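ABC transporter substrate-binding protein (PDB 3UN6) binds zinc and probably serves as the substrate-binding component of an ABC-type import system. Local coordinates at residues 223-226 with 227-231. Sequence-based numbering, arbitrary orientation.
Sequences LVLR and GELLD
Arg226 and Glu228 form a salt bridge across the turn where the strand gives way to a helix. NE of Arg226 donates to OE2 of Glu228 at 2.9 Å, nearly straight (164°), and reaches the syn lone pair of that oxygen. OE2 lies close to the guanidinium plane, at its NE edge, whereas the carboxylate itself is turned 64° from that plane. NH2 of Arg226 stays 3.8 Å from OE1 of Glu228, so one N-H serves one oxygen. Glu228 is folded back for this: chi1 of 69° sets CG between its own N and carbonyl carbon, and a bend at chi2 returns the carboxylate past CB of Arg226. Opposite charges on long, partly exposed chains suit a pair two residues apart, and the arginine can also give NH1 to Leu82 O.

Leu229 N makes a weak hydrogen bond to Arg226 O (3.2 Å), and Asp231 N to Gly227 O continues the helical turn. Strand 221-225 runs antiparallel to both neighbours, 89-93 and 108-110, in the five-stranded sheet of this periplasmic-binding-protein-like fold.

Apolar contacts join the strand end to the helix. CD1 of Leu225 touches CD2 of Leu230 at 3.9 Å, the side chains crossing at about a right angle, and its CD2 lies 4.2 Å from CD2 of Leu229. Leucine suits these places because its forked tip can touch several neighbours; Leu225 also packs on Phe240.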
loop_
_atom_site.group_PDB
_atom_site.type_symbol
_atom_site.label_atom_id
_atom_site.label_comp_id
_atom_site.label_asym_id
_atom_site.label_seq_id
_atom_site.Cartn_x
_atom_site.Cartn_y
_atom_site.Cartn_z
ATOM N N LEU A 223 6.243 -4.785 -2.912
ATOM C CA LEU A 223 6.426 -6.209 -2.702
ATOM C C LEU A 223 7.843 -6.361 -2.163
ATOM O O LEU A 223 8.829 -5.947 -2.833
ATOM C CB LEU A 223 6.308 -6.986 -4.000
ATOM C CG LEU A 223 6.622 -8.495 -3.928
ATOM C CD1 LEU A 223 5.668 -9.207 -3.027
ATOM C CD2 LEU A 223 6.586 -9.110 -5.345
ATOM N N VAL A 224 7.944 -6.894 -0.946
ATOM C CA VAL A 224 9.224 -7.183 -0.340
ATOM C C VAL A 224 9.353 -8.693 -0.161
ATOM O O VAL A 224 8.347 -9.393 0.043
ATOM C CB VAL A 224 9.384 -6.520 1.016
ATOM C CG1 VAL A 224 9.219 -5.006 0.874
ATOM C CG2 VAL A 224 8.371 -7.073 2.022
ATOM N N LEU A 225 10.586 -9.190 -0.259
ATOM C CA LEU A 225 10.869 -10.594 -0.064
ATOM C C LEU A 225 11.937 -10.715 0.952
ATOM O O LEU A 225 12.833 -9.858 1.018
ATOM C CB LEU A 225 11.381 -11.234 -1.361
ATOM C CG LEU A 225 10.398 -11.218 -2.531
ATOM C CD1 LEU A 225 11.055 -11.725 -3.811
ATOM C CD2 LEU A 225 9.154 -12.024 -2.203
ATOM N N ARG A 226 11.856 -11.773 1.760
ATOM C CA ARG A 226 12.899 -12.049 2.721
ATOM C C ARG A 226 14.174 -12.392 1.949
ATOM O O ARG A 226 14.124 -13.021 0.898
ATOM C CB ARG A 226 12.491 -13.176 3.693
ATOM C CG ARG A 226 11.493 -12.746 4.778
ATOM C CD ARG A 226 11.133 -13.894 5.738
ATOM N NE ARG A 226 12.300 -14.471 6.418
ATOM C CZ ARG A 226 12.824 -14.031 7.563
ATOM N NH1 ARG A 226 12.313 -12.989 8.203
ATOM N NH2 ARG A 226 13.873 -14.647 8.076
ATOM N N GLY A 227 15.314 -11.968 2.489
ATOM C CA GLY A 227 16.620 -12.148 1.854
ATOM C C GLY A 227 17.008 -13.550 1.441
ATOM O O GLY A 227 17.680 -13.724 0.427
ATOM N N GLU A 228 16.598 -14.561 2.204
ATOM C CA GLU A 228 16.959 -15.926 1.854
ATOM C C GLU A 228 16.347 -16.384 0.524
ATOM O O GLU A 228 16.984 -17.137 -0.222
ATOM C CB GLU A 228 16.665 -16.932 2.974
ATOM C CG GLU A 228 15.217 -17.219 3.311
ATOM C CD GLU A 228 14.585 -16.221 4.269
ATOM O OE1 GLU A 228 15.201 -15.171 4.599
ATOM O OE2 GLU A 228 13.449 -16.511 4.705
ATOM N N LEU A 229 15.132 -15.941 0.215
ATOM C CA LEU A 229 14.528 -16.296 -1.064
ATOM C C LEU A 229 15.402 -15.841 -2.204
ATOM O O LEU A 229 15.602 -16.574 -3.159
ATOM C CB LEU A 229 13.150 -15.689 -1.235
ATOM C CG LEU A 229 11.987 -16.497 -0.674
ATOM C CD1 LEU A 229 12.108 -16.702 0.848
ATOM C CD2 LEU A 229 10.674 -15.791 -1.073
ATOM N N LEU A 230 15.931 -14.626 -2.093
ATOM C CA LEU A 230 16.800 -14.070 -3.127
ATOM C C LEU A 230 18.140 -14.777 -3.173
ATOM O O LEU A 230 18.690 -15.006 -4.250
ATOM C CB LEU A 230 17.031 -12.569 -2.901
ATOM C CG LEU A 230 15.764 -11.715 -2.857
ATOM C CD1 LEU A 230 16.100 -10.233 -2.796
ATOM C CD2 LEU A 230 14.903 -12.005 -4.069
ATOM N N ASP A 231 18.665 -15.121 -2.006
ATOM C CA ASP A 231 19.968 -15.777 -1.929
ATOM C C ASP A 231 19.900 -17.270 -2.257
ATOM O O ASP A 231 20.688 -17.775 -3.049
ATOM C CB ASP A 231 20.572 -15.629 -0.522
ATOM C CG ASP A 231 20.959 -14.196 -0.175
ATOM O OD1 ASP A 231 20.587 -13.245 -0.899
ATOM O OD2 ASP A 231 21.647 -14.023 0.861
#